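Local atomic coordinates of alpha-galactosidase (Thermus thermophilus, PDB entry 6LCJ), a protein that probably releases terminal alpha-linked galactose from oligosaccharides by hydrolysis, as other glycosidases of family GH36 do, and assembles as a hexamer. Residues E[275-280]-E[307-312]; E[261-264]-E[270-273]; E[4-9]-E[25-30]; E[341-346]-E[391-396]; E[366-371]-E[376-381]. One frame throughout, in Å; residues are numbered along the deposited sequence.

Interaction 1: E[275-280]-E[307-312]; sequences LDAGNE and YAAALP
A single water bridges the two loops where Ala277 meets Ala309, for no direct hydrogen bond joins them. Water 1 accepts from the backbone N of Ala277 at 3.1 Å and donates to Ala308 O at 3.2 Å, so that the amide of one loop is matched to the carbonyl of the other through an intermediary. Beside it the methyl of Ala277, pointing toward 307-312, rests 3.6 Å from Ala309 O and 3.9 Å from the CB of Ala309. Side chains this short let the two backbones come close, with the CA atoms of Ala277 and Ala309 only 5.3 Å apart. Both segments belong to the connections that lead into helices of the TIM barrel: 307-312 leaves barrel strand 298-303 through a 3-10 turn ahead of helix 317-331, while 275-280 runs into helix 280-296. The latter segment folds as a type I turn from Asp276 to Asn279. Inside it Asp276 forms an Asx turn: CG lies anti to the backbone N (chi1 177°), and OD1 takes the N-H of Gly278 at 2.7 Å from above the carboxylate plane. Asn279, at the N-cap of helix 280-296, uses OD1 to hold the N of Glu281, and it also packs against His3 of a second subunit. From helix 317-331, Ala323 touches Ala277 and Tyr320 touches Ala309.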
# COMPACT_ATOMS: atom_id res chain seq x y z
N LEU E 275 -22.52 -29.65 -1.81
CA LEU E 275 -23.50 -30.12 -0.85
C LEU E 275 -22.77 -30.65 0.37
O LEU E 275 -21.67 -31.20 0.26
CB LEU E 275 -24.39 -31.20 -1.46
CG LEU E 275 -25.18 -30.75 -2.69
CD1 LEU E 275 -25.84 -31.95 -3.35
CD2 LEU E 275 -26.21 -29.68 -2.34
N ASP E 276 -23.38 -30.46 1.54
CA ASP E 276 -22.71 -30.72 2.81
C ASP E 276 -22.75 -32.21 3.11
O ASP E 276 -23.80 -32.74 3.50
CB ASP E 276 -23.36 -29.90 3.92
CG ASP E 276 -22.76 -30.15 5.30
OD1 ASP E 276 -21.78 -30.93 5.42
OD2 ASP E 276 -23.27 -29.55 6.26
N ALA E 277 -21.62 -32.88 2.96
CA ALA E 277 -21.56 -34.31 3.21
C ALA E 277 -21.61 -34.65 4.70
O ALA E 277 -21.62 -35.84 5.05
CB ALA E 277 -20.30 -34.90 2.55
N GLY E 278 -21.59 -33.65 5.58
CA GLY E 278 -21.87 -33.91 6.97
C GLY E 278 -23.34 -33.94 7.31
O GLY E 278 -23.70 -34.33 8.42
N ASN E 279 -24.19 -33.54 6.37
CA ASN E 279 -25.64 -33.54 6.54
C ASN E 279 -26.16 -34.92 6.13
O ASN E 279 -26.11 -35.28 4.95
CB ASN E 279 -26.25 -32.42 5.70
CG ASN E 279 -27.76 -32.32 5.83
OD1 ASN E 279 -28.46 -33.29 6.07
ND2 ASN E 279 -28.27 -31.11 5.65
N GLU E 280 -26.65 -35.69 7.12
CA GLU E 280 -27.10 -37.05 6.86
C GLU E 280 -28.13 -37.10 5.74
O GLU E 280 -28.17 -38.06 4.96
CB GLU E 280 -27.65 -37.68 8.15
CG GLU E 280 -28.89 -38.58 7.97
CD GLU E 280 -28.54 -40.02 7.55
OE1 GLU E 280 -27.33 -40.39 7.57
OE2 GLU E 280 -29.49 -40.77 7.18
N TYR E 307 -13.83 -34.37 -4.35
CA TYR E 307 -13.25 -33.39 -3.42
C TYR E 307 -14.33 -32.50 -2.79
O TYR E 307 -14.16 -32.00 -1.67
CB TYR E 307 -12.20 -32.53 -4.14
CG TYR E 307 -12.84 -31.49 -5.05
CD1 TYR E 307 -13.21 -30.24 -4.57
CD2 TYR E 307 -13.10 -31.78 -6.37
CE1 TYR E 307 -13.81 -29.32 -5.39
CE2 TYR E 307 -13.70 -30.85 -7.20
CZ TYR E 307 -14.06 -29.63 -6.70
OH TYR E 307 -14.67 -28.73 -7.52
N ALA E 308 -15.44 -32.27 -3.50
CA ALA E 308 -16.47 -31.39 -2.94
C ALA E 308 -17.00 -31.92 -1.62
O ALA E 308 -17.37 -31.13 -0.74
CB ALA E 308 -17.61 -31.21 -3.94
N ALA E 309 -17.03 -33.24 -1.44
CA ALA E 309 -17.51 -33.83 -0.20
C ALA E 309 -16.51 -33.72 0.95
O ALA E 309 -16.86 -34.04 2.09
CB ALA E 309 -17.87 -35.29 -0.43
N ALA E 310 -15.27 -33.30 0.68
CA ALA E 310 -14.22 -33.27 1.69
C ALA E 310 -13.68 -31.87 1.94
O ALA E 310 -12.68 -31.71 2.64
CB ALA E 310 -13.08 -34.22 1.31
N LEU E 311 -14.32 -30.84 1.40
CA LEU E 311 -13.88 -29.49 1.70
C LEU E 311 -13.97 -29.24 3.21
O LEU E 311 -14.84 -29.80 3.90
CB LEU E 311 -14.69 -28.48 0.90
CG LEU E 311 -14.27 -28.55 -0.58
CD1 LEU E 311 -15.29 -27.89 -1.50
CD2 LEU E 311 -12.85 -27.98 -0.81
N PRO E 312 -13.08 -28.41 3.77
CA PRO E 312 -12.07 -27.58 3.10
C PRO E 312 -10.71 -28.22 2.96
O PRO E 312 -9.74 -27.51 2.83
CB PRO E 312 -11.98 -26.36 4.03
CG PRO E 312 -12.42 -26.85 5.40
CD PRO E 312 -13.01 -28.25 5.23
O HOH W 1 -19.22 -31.36 1.83

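Interaction 2: E[261-264]-E[270-273]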
# COMPACT_ATOMS: atom_id res chain seq x y z
N PRO E 261 -21.96 -19.83 1.44
CA PRO E 261 -21.59 -21.08 0.76
C PRO E 261 -20.09 -21.17 0.52
O PRO E 261 -19.46 -20.21 0.08
CB PRO E 261 -22.37 -21.00 -0.56
CG PRO E 261 -23.53 -20.10 -0.25
CD PRO E 261 -22.97 -19.07 0.69
N VAL E 262 -19.53 -22.34 0.83
CA VAL E 262 -18.13 -22.60 0.53
C VAL E 262 -17.94 -22.73 -0.98
O VAL E 262 -18.72 -23.40 -1.67
CB VAL E 262 -17.69 -23.87 1.28
CG1 VAL E 262 -16.29 -24.31 0.84
CG2 VAL E 262 -17.75 -23.60 2.77
N ARG E 263 -16.92 -22.06 -1.50
CA ARG E 263 -16.64 -22.13 -2.93
C ARG E 263 -15.99 -23.47 -3.26
O ARG E 263 -15.07 -23.92 -2.56
CB ARG E 263 -15.76 -20.96 -3.34
CG ARG E 263 -16.22 -19.66 -2.70
CD ARG E 263 -16.15 -18.49 -3.64
NE ARG E 263 -17.27 -18.47 -4.58
CZ ARG E 263 -18.01 -17.39 -4.84
NH1 ARG E 263 -17.75 -16.25 -4.22
NH2 ARG E 263 -19.00 -17.47 -5.72
N ALA E 264 -16.49 -24.14 -4.30
CA ALA E 264 -15.94 -25.42 -4.71
C ALA E 264 -15.27 -25.35 -6.07
O ALA E 264 -14.98 -26.39 -6.67
CB ALA E 264 -17.02 -26.50 -4.70
N ARG E 270 -19.22 -21.47 -14.67
CA ARG E 270 -19.91 -20.91 -13.52
C ARG E 270 -19.25 -21.31 -12.21
O ARG E 270 -18.56 -22.34 -12.14
CB ARG E 270 -21.38 -21.35 -13.50
CG ARG E 270 -21.55 -22.81 -13.80
CD ARG E 270 -23.02 -23.12 -13.91
NE ARG E 270 -23.71 -22.08 -14.66
CZ ARG E 270 -24.30 -22.30 -15.83
NH1 ARG E 270 -24.26 -23.52 -16.37
NH2 ARG E 270 -24.92 -21.31 -16.46
N PRO E 271 -19.44 -20.52 -11.16
CA PRO E 271 -18.94 -20.90 -9.83
C PRO E 271 -19.61 -22.17 -9.33
O PRO E 271 -20.80 -22.40 -9.53
CB PRO E 271 -19.32 -19.70 -8.95
CG PRO E 271 -19.44 -18.57 -9.90
CD PRO E 271 -20.01 -19.16 -11.15
N LEU E 272 -18.82 -22.98 -8.64
CA LEU E 272 -19.25 -24.26 -8.10
C LEU E 272 -19.43 -24.16 -6.59
O LEU E 272 -18.70 -23.44 -5.90
CB LEU E 272 -18.25 -25.36 -8.42
CG LEU E 272 -17.85 -25.51 -9.89
CD1 LEU E 272 -16.81 -26.60 -10.01
CD2 LEU E 272 -19.07 -25.79 -10.74
N TYR E 273 -20.40 -24.91 -6.10
CA TYR E 273 -20.70 -24.99 -4.69
C TYR E 273 -20.86 -26.45 -4.35
O TYR E 273 -20.98 -27.29 -5.24
CB TYR E 273 -21.97 -24.18 -4.34
CG TYR E 273 -21.82 -22.73 -4.70
CD1 TYR E 273 -20.99 -21.90 -3.96
CD2 TYR E 273 -22.48 -22.19 -5.78
CE1 TYR E 273 -20.84 -20.58 -4.28
CE2 TYR E 273 -22.34 -20.86 -6.11
CZ TYR E 273 -21.51 -20.06 -5.36
OH TYR E 273 -21.35 -18.73 -5.68
O HOH W 2 -17.69 -21.12 -5.89
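The guanidinium of Arg263 and the ring of Tyr273 lie side by side and point the same way, their planes 31° apart. Each approaches the other obliquely, and although NH2 of Arg263 comes within 2.7 Å of Tyr273 OH, the angle is too poor for a hydrogen bond. The edge of the tyrosine ring is occupied by Val262 O, near the ring plane and 3.6 Å from CD1, while Pro261 CB approaches the same CD1 obliquely at 3.8 Å. Water 2 sits in plane at the guanidinium edge, accepting from Arg263 NE and donating to Leu272 O. Bends at chi2 and chi3 (78°) bring the guanidinium back to the partner segment, alongside the tyrosine, although the arginine CB starts out pointing away from it. Segment 261-264 leads into strand 263-267, the first arm of a beta hairpin whose second arm, 270-274, also pairs with strand 238-240. Ala264 N donates to Leu272 O at 2.8 Å in a nearly straight bond (166°), the donor standing above the carbonyl plane; that carbonyl thus serves both the amide and the water. A serine in place of Tyr273 would probably leave Pro261 CB and the Arg263 guanidinium without the ring they pack against, and the arginine end freer to swing. Leu272 lays CB 3.8 Å from the carbonyl carbon of Ala264. The ring of Phe246 also meets that of Tyr273.

Interaction 3: E[4-9]-E[25-30]; sequences MRLNLG and GGVRLW
Leu6 points its CB toward Val27, and the rest of the side chain carries the approach further. CG falls between the backbone N and the carbonyl carbon (chi1 69°), and from there CD1 is carried to the valine. At the tip, CD1 meets both methyls of Val27, CG1 at 3.7 Å and CG2 at 4.1 Å, so that the two side chains touch tip to tip. Leu6 also packs on Leu15 of the adjacent strand 12-17 in its own sheet and on Leu20 of strand 19-23 in the facing sheet. Leu8 comes in at a slant: its CD1 lies 4.2 Å from Val27 CG1 and equally far from the CA of Gly26. Val27 CG1 is therefore shared by the two leucines. Strand 2-7 is an outermost strand of one antiparallel sheet of the N-terminal beta-sandwich and strand 26-30 belongs to the other, so the contact spans the space between two sheets rather than a line of paired strands. Leu135 of strand 132-137 touches both Leu8 and Val27. No hydrogen bond crosses between the segments, and every atom that meets another is carbon. What the contact contributes between the sheets is therefore hydrophobic burial and dispersion, with no directional bond to dictate how the facing side chains must be turned.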
# COMPACT_ATOMS: atom_id res chain seq x y z
N MET E 4 13.35 -39.01 20.14
CA MET E 4 13.67 -40.41 19.92
C MET E 4 14.81 -40.54 18.93
O MET E 4 15.14 -39.62 18.18
CB MET E 4 12.46 -41.22 19.42
CG MET E 4 11.44 -41.58 20.48
SD MET E 4 9.79 -41.81 19.77
CE MET E 4 8.79 -42.06 21.24
N ARG E 5 15.40 -41.72 18.92
CA ARG E 5 16.59 -41.98 18.14
C ARG E 5 16.49 -43.42 17.68
O ARG E 5 16.16 -44.30 18.48
CB ARG E 5 17.84 -41.75 19.00
CG ARG E 5 19.17 -41.91 18.32
CD ARG E 5 20.25 -42.01 19.40
NE ARG E 5 21.59 -41.67 18.93
CZ ARG E 5 22.44 -40.88 19.59
NH1 ARG E 5 22.09 -40.35 20.76
NH2 ARG E 5 23.65 -40.62 19.09
N LEU E 6 16.72 -43.67 16.39
CA LEU E 6 16.69 -45.05 15.94
C LEU E 6 17.55 -45.21 14.70
O LEU E 6 17.93 -44.24 14.05
CB LEU E 6 15.27 -45.54 15.67
CG LEU E 6 14.57 -44.93 14.46
CD1 LEU E 6 13.69 -45.96 13.80
CD2 LEU E 6 13.74 -43.85 14.96
N ASN E 7 17.83 -46.47 14.40
CA ASN E 7 18.51 -46.85 13.17
C ASN E 7 17.47 -47.41 12.20
O ASN E 7 16.68 -48.27 12.57
CB ASN E 7 19.61 -47.87 13.45
CG ASN E 7 20.00 -48.65 12.22
OD1 ASN E 7 19.87 -49.88 12.19
ND2 ASN E 7 20.47 -47.94 11.19
N LEU E 8 17.46 -46.90 10.97
CA LEU E 8 16.32 -47.14 10.09
C LEU E 8 16.73 -47.78 8.76
O LEU E 8 16.20 -48.84 8.41
CB LEU E 8 15.55 -45.85 9.85
CG LEU E 8 14.08 -46.07 9.49
CD1 LEU E 8 13.41 -47.12 10.38
CD2 LEU E 8 13.34 -44.76 9.54
N GLY E 9 17.62 -47.16 7.99
CA GLY E 9 18.01 -47.79 6.74
C GLY E 9 19.50 -48.00 6.68
O GLY E 9 20.15 -47.68 5.68
N GLY E 25 9.10 -53.18 7.26
CA GLY E 25 9.76 -52.23 6.39
C GLY E 25 10.15 -50.92 7.04
O GLY E 25 10.75 -50.07 6.37
N GLY E 26 9.83 -50.74 8.33
CA GLY E 26 10.22 -49.53 9.04
C GLY E 26 9.67 -49.52 10.44
O GLY E 26 9.78 -50.51 11.17
N VAL E 27 9.05 -48.41 10.84
CA VAL E 27 8.54 -48.24 12.19
C VAL E 27 7.19 -47.53 12.11
O VAL E 27 6.80 -46.98 11.08
CB VAL E 27 9.50 -47.44 13.10
CG1 VAL E 27 10.75 -48.24 13.42
CG2 VAL E 27 9.85 -46.09 12.45
N ARG E 28 6.50 -47.52 13.24
CA ARG E 28 5.21 -46.86 13.36
C ARG E 28 5.30 -45.84 14.49
O ARG E 28 5.67 -46.18 15.61
CB ARG E 28 4.11 -47.88 13.63
CG ARG E 28 2.74 -47.27 13.65
CD ARG E 28 1.68 -48.31 13.94
NE ARG E 28 1.65 -49.37 12.93
CZ ARG E 28 0.56 -49.67 12.23
NH1 ARG E 28 -0.57 -48.98 12.44
NH2 ARG E 28 0.60 -50.65 11.33
N LEU E 29 4.97 -44.59 14.17
CA LEU E 29 4.98 -43.49 15.12
C LEU E 29 3.55 -43.20 15.55
O LEU E 29 2.59 -43.59 14.89
CB LEU E 29 5.60 -42.24 14.49
CG LEU E 29 6.93 -42.47 13.76
CD1 LEU E 29 7.48 -41.16 13.23
CD2 LEU E 29 7.95 -43.16 14.68
N TRP E 30 3.42 -42.51 16.69
CA TRP E 30 2.14 -41.97 17.09
C TRP E 30 2.26 -40.49 17.43
O TRP E 30 3.26 -40.07 18.02
CB TRP E 30 1.56 -42.69 18.29
CG TRP E 30 0.47 -43.55 17.86
CD1 TRP E 30 -0.85 -43.20 17.68
CD2 TRP E 30 0.58 -44.93 17.49
NE1 TRP E 30 -1.56 -44.30 17.23
CE2 TRP E 30 -0.71 -45.37 17.11
CE3 TRP E 30 1.65 -45.84 17.46
CZ2 TRP E 30 -0.95 -46.68 16.70
CZ3 TRP E 30 1.40 -47.13 17.06
CH2 TRP E 30 0.11 -47.55 16.69

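Interaction 4: E[341-346]-E[391-396]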
# COMPACT_ATOMS: atom_id res chain seq x y z
N ALA E 341 -10.95 -36.98 -6.54
CA ALA E 341 -11.24 -37.49 -5.23
C ALA E 341 -10.01 -37.43 -4.34
O ALA E 341 -8.89 -37.65 -4.83
CB ALA E 341 -11.74 -38.94 -5.31
N PRO E 342 -10.19 -37.15 -3.06
CA PRO E 342 -9.11 -37.37 -2.09
C PRO E 342 -8.48 -38.73 -2.28
O PRO E 342 -9.15 -39.76 -2.14
CB PRO E 342 -9.84 -37.27 -0.74
CG PRO E 342 -11.00 -36.38 -1.03
CD PRO E 342 -11.45 -36.76 -2.40
N VAL E 343 -7.20 -38.76 -2.62
CA VAL E 343 -6.59 -40.02 -3.04
C VAL E 343 -6.54 -41.01 -1.87
O VAL E 343 -7.14 -42.08 -1.92
CB VAL E 343 -5.21 -39.77 -3.66
CG1 VAL E 343 -4.42 -41.05 -3.74
CG2 VAL E 343 -5.39 -39.16 -5.06
N LEU E 344 -5.85 -40.64 -0.79
CA LEU E 344 -5.61 -41.63 0.26
C LEU E 344 -6.88 -41.94 1.04
O LEU E 344 -7.13 -43.10 1.38
CB LEU E 344 -4.49 -41.14 1.18
CG LEU E 344 -3.19 -41.01 0.38
CD1 LEU E 344 -2.04 -40.40 1.17
CD2 LEU E 344 -2.79 -42.37 -0.18
N ALA E 345 -7.72 -40.93 1.30
CA ALA E 345 -8.94 -41.17 2.07
C ALA E 345 -9.97 -42.01 1.32
O ALA E 345 -10.95 -42.45 1.93
CB ALA E 345 -9.55 -39.82 2.50
N SER E 346 -9.77 -42.24 0.01
CA SER E 346 -10.67 -43.05 -0.80
C SER E 346 -10.32 -44.52 -0.75
O SER E 346 -11.13 -45.35 -1.17
CB SER E 346 -10.65 -42.60 -2.27
OG SER E 346 -11.28 -41.34 -2.45
N LEU E 391 1.75 -44.73 -8.71
CA LEU E 391 1.57 -46.11 -9.13
C LEU E 391 1.69 -47.09 -7.97
O LEU E 391 1.13 -48.18 -8.04
CB LEU E 391 2.55 -46.46 -10.24
CG LEU E 391 2.32 -45.73 -11.56
CD1 LEU E 391 3.43 -45.99 -12.53
CD2 LEU E 391 0.98 -46.15 -12.16
N TRP E 392 2.37 -46.69 -6.88
CA TRP E 392 2.45 -47.52 -5.68
C TRP E 392 1.08 -47.82 -5.09
O TRP E 392 0.95 -48.76 -4.30
CB TRP E 392 3.33 -46.84 -4.61
CG TRP E 392 3.04 -45.39 -4.40
CD1 TRP E 392 3.46 -44.35 -5.17
CD2 TRP E 392 2.25 -44.80 -3.34
NE1 TRP E 392 2.98 -43.16 -4.68
CE2 TRP E 392 2.24 -43.41 -3.55
CE3 TRP E 392 1.55 -45.33 -2.25
CZ2 TRP E 392 1.56 -42.54 -2.71
CZ3 TRP E 392 0.89 -44.47 -1.42
CH2 TRP E 392 0.89 -43.09 -1.65
N LEU E 393 0.04 -47.08 -5.47
CA LEU E 393 -1.30 -47.40 -5.01
C LEU E 393 -1.92 -48.61 -5.70
O LEU E 393 -3.07 -48.94 -5.39
CB LEU E 393 -2.22 -46.19 -5.20
CG LEU E 393 -1.80 -45.11 -4.23
CD1 LEU E 393 -2.41 -43.79 -4.66
CD2 LEU E 393 -2.18 -45.49 -2.80
N MET E 394 -1.22 -49.25 -6.64
CA MET E 394 -1.74 -50.44 -7.29
C MET E 394 -1.89 -51.59 -6.30
O MET E 394 -2.56 -52.58 -6.60
CB MET E 394 -0.84 -50.86 -8.44
CG MET E 394 -1.04 -50.04 -9.71
SD MET E 394 0.22 -50.50 -10.89
CE MET E 394 -0.28 -52.18 -11.29
N GLU E 395 -1.25 -51.47 -5.13
CA GLU E 395 -1.48 -52.37 -4.02
C GLU E 395 -2.90 -52.25 -3.47
O GLU E 395 -3.45 -53.21 -2.92
CB GLU E 395 -0.47 -52.05 -2.92
CG GLU E 395 -0.64 -52.86 -1.66
CD GLU E 395 -0.20 -54.31 -1.81
OE1 GLU E 395 0.49 -54.64 -2.82
OE2 GLU E 395 -0.55 -55.12 -0.92
N ASN E 396 -3.52 -51.07 -3.59
CA ASN E 396 -4.70 -50.75 -2.81
C ASN E 396 -5.97 -50.55 -3.62
O ASN E 396 -7.05 -50.58 -3.04
CB ASN E 396 -4.46 -49.49 -1.97
CG ASN E 396 -3.19 -49.57 -1.16
OD1 ASN E 396 -2.10 -49.32 -1.68
ND2 ASN E 396 -3.31 -49.91 0.11
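Two connecting segments of the TIM barrel meet where Val343 and Leu344 press on Leu393 and Trp392: 341-346 follows barrel strand 335-338, whereas the segment 391-396, mostly a 3-10 turn, precedes strand 398-400. Val343 CG1 makes the closest approach, 3.5 Å from Leu393 CD1, the two side chains meeting at a slant. The valine's CG1 stands anti to the backbone N (chi1 164°), which turns this methyl toward the leucine. Next to it, Leu344 CD2 touches two partners, each crossing its side chain at about a right angle: CH2 of the Trp392 indole at 4.0 Å and CD2 of Leu393 at 4.1 Å. The two branches of Leu393 thus divide the work, CD1 serving Val343 and CD2 serving Leu344. Leu393 also braces its neighbour, its CG standing 3.8 Å above one face of the Trp392 ring, toward the rim. The polar end of that ring turns elsewhere, NE1 being hydrogen-bonded to His389 O, and helix 140-149 lends Phe144 to its ring and Tyr147 to Leu344. Within 341-346, Ser346 OG donates to Pro342 O at 2.7 Å, a bond that closes the turn from Pro342 to Ser346, on which Val343 and Leu344 sit. Since no hydrogen bond crosses the contact, the partners are joined by hydrophobic packing alone, while Ser346 OG and Trp392 NE1 find their acceptors away from it.

Interaction 5: E[366-371]-E[376-381]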
# COMPACT_ATOMS: atom_id res chain seq x y z
N GLU E 366 -0.05 -24.59 -22.31
CA GLU E 366 0.96 -23.90 -21.51
C GLU E 366 0.51 -22.54 -21.01
O GLU E 366 1.12 -22.00 -20.09
CB GLU E 366 2.28 -23.78 -22.28
CG GLU E 366 3.17 -25.05 -22.08
CD GLU E 366 4.13 -24.98 -20.87
OE1 GLU E 366 5.31 -24.59 -21.04
OE2 GLU E 366 3.68 -25.32 -19.74
N GLU E 367 -0.58 -21.98 -21.55
CA GLU E 367 -1.18 -20.84 -20.87
C GLU E 367 -1.66 -21.23 -19.47
O GLU E 367 -1.47 -20.47 -18.51
CB GLU E 367 -2.34 -20.27 -21.68
CG GLU E 367 -1.90 -19.13 -22.58
CD GLU E 367 -0.99 -19.64 -23.66
OE1 GLU E 367 -1.39 -20.62 -24.31
OE2 GLU E 367 0.12 -19.10 -23.84
N ARG E 368 -2.26 -22.41 -19.32
CA ARG E 368 -2.72 -22.82 -18.01
C ARG E 368 -1.60 -23.43 -17.17
O ARG E 368 -1.51 -23.18 -15.96
CB ARG E 368 -3.89 -23.80 -18.15
CG ARG E 368 -4.40 -24.32 -16.83
CD ARG E 368 -5.78 -24.94 -16.98
NE ARG E 368 -6.28 -25.37 -15.68
CZ ARG E 368 -7.43 -25.98 -15.47
NH1 ARG E 368 -8.26 -26.25 -16.48
NH2 ARG E 368 -7.76 -26.33 -14.24
N SER E 369 -0.72 -24.22 -17.78
CA SER E 369 0.29 -24.89 -16.98
C SER E 369 1.41 -23.95 -16.55
O SER E 369 1.96 -24.10 -15.45
CB SER E 369 0.85 -26.08 -17.74
OG SER E 369 -0.17 -27.06 -17.89
N PHE E 370 1.76 -22.97 -17.38
CA PHE E 370 2.87 -22.07 -17.05
C PHE E 370 2.39 -20.70 -16.59
O PHE E 370 2.72 -20.27 -15.48
CB PHE E 370 3.81 -21.96 -18.25
CG PHE E 370 4.98 -21.06 -18.01
CD1 PHE E 370 6.12 -21.54 -17.38
CD2 PHE E 370 4.93 -19.72 -18.39
CE1 PHE E 370 7.20 -20.70 -17.14
CE2 PHE E 370 6.00 -18.87 -18.15
CZ PHE E 370 7.15 -19.37 -17.52
N TRP E 371 1.61 -19.98 -17.40
CA TRP E 371 1.25 -18.61 -17.05
C TRP E 371 0.34 -18.57 -15.82
O TRP E 371 0.48 -17.68 -14.97
CB TRP E 371 0.61 -17.92 -18.25
CG TRP E 371 1.61 -17.76 -19.34
CD1 TRP E 371 1.65 -18.44 -20.52
CD2 TRP E 371 2.74 -16.87 -19.35
NE1 TRP E 371 2.73 -18.03 -21.27
CE2 TRP E 371 3.41 -17.07 -20.57
CE3 TRP E 371 3.24 -15.93 -18.44
CZ2 TRP E 371 4.57 -16.35 -20.92
CZ3 TRP E 371 4.40 -15.21 -18.79
CH2 TRP E 371 5.05 -15.43 -20.02
N THR E 376 -2.76 -28.94 -12.81
CA THR E 376 -3.85 -29.87 -12.59
C THR E 376 -4.88 -29.84 -13.71
O THR E 376 -5.87 -30.58 -13.64
CB THR E 376 -4.56 -29.58 -11.25
OG1 THR E 376 -5.45 -28.46 -11.38
CG2 THR E 376 -3.57 -29.33 -10.11
N GLY E 377 -4.68 -29.03 -14.74
CA GLY E 377 -5.62 -28.95 -15.83
C GLY E 377 -5.42 -30.07 -16.82
O GLY E 377 -4.38 -30.73 -16.84
N PRO E 378 -6.42 -30.29 -17.68
CA PRO E 378 -6.33 -31.35 -18.69
C PRO E 378 -5.09 -31.22 -19.56
O PRO E 378 -4.70 -30.13 -19.98
CB PRO E 378 -7.60 -31.18 -19.52
CG PRO E 378 -8.55 -30.47 -18.60
CD PRO E 378 -7.71 -29.58 -17.73
N GLY E 379 -4.47 -32.37 -19.84
CA GLY E 379 -3.29 -32.44 -20.68
C GLY E 379 -2.53 -33.72 -20.43
O GLY E 379 -2.43 -34.16 -19.28
N LEU E 380 -2.02 -34.34 -21.49
CA LEU E 380 -1.38 -35.64 -21.33
C LEU E 380 -0.17 -35.55 -20.40
O LEU E 380 0.04 -36.42 -19.55
CB LEU E 380 -0.97 -36.20 -22.69
CG LEU E 380 -0.33 -37.59 -22.58
CD1 LEU E 380 -1.27 -38.54 -21.85
CD2 LEU E 380 0.06 -38.12 -23.95
N ARG E 381 0.63 -34.50 -20.54
CA ARG E 381 1.81 -34.38 -19.71
C ARG E 381 1.44 -34.24 -18.24
O ARG E 381 2.03 -34.91 -17.38
CB ARG E 381 2.63 -33.18 -20.14
CG ARG E 381 3.87 -33.06 -19.37
CD ARG E 381 4.19 -31.64 -19.10
NE ARG E 381 5.63 -31.41 -19.04
CZ ARG E 381 6.19 -30.22 -19.13
NH1 ARG E 381 5.43 -29.13 -19.28
NH2 ARG E 381 7.51 -30.10 -19.07
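The guanidinium of Arg368 lies flat against the backbone at Gly377, whose CA stands 3.5 Å above the plane and over its centre, nearest CZ. NH1 of the same arginine reaches Pro378 CD at 3.6 Å. Chi1 of 178° sets CG opposite the backbone N, and the chain then runs extended to NE, which carries the head group across to the loop. Gly377 leaves room for it: a CB on this residue would come within 2.5 Å of Arg368 NE, a clash. At the other end of the contact Glu366 OE2 lies near the plane of the Arg381 guanidinium at its edge, 4.2 Å from NH1; this is beyond a salt bridge, though the opposite charges probably still attract. What positions the first shell is Asp374, in the turn between the segments: OD2 takes a salt bridge from Arg368 NE and OD1 a hydrogen bond from Thr376 OG1. Were Arg368 replaced by an alanine, the Asp374 carboxylate would probably lose its charged mate, and Gly377 the flat group lying on it. Farther out, Asn382 ND2 binds both Gly377 O and Ser369 OG. Arg368 packs on Glu367 of a fourth subunit, and Glu367 of this chain forms a salt bridge with Arg73 of that subunit. The arrangement is a short loop linking two consecutive helices at a subunit interface: helix 366-371, with a wider pi-type turn, leads through a glycine- and proline-containing loop to Gly379, the N-cap residue of helix 380-388.

In the fold
Interactions 1 and 2 form one continuous patch, their centres 12 Å apart: Tyr307 OH probably hydrogen-bonds to Ala264 O at 2.5 Å, and Leu311 CD1 packs on Ala264 CB. Interaction 4 touches interaction 1 through Ala310 CB, 3.8 Å from Pro342 CG. Segments 307-312 and 341-346 follow the C-terminal ends of barrel strands 298-303 and 335-338, the end at which TIM-barrel glycosidases such as those of family GH36 carry their active site. Interaction 5 falls in sequence between the two segments of interaction 4, yet the nearest atoms of the two contacts are about 11 Å apart. Interaction 3 stands off in the N-terminal beta-sandwich, its centre about 35 Å from that of interaction 1.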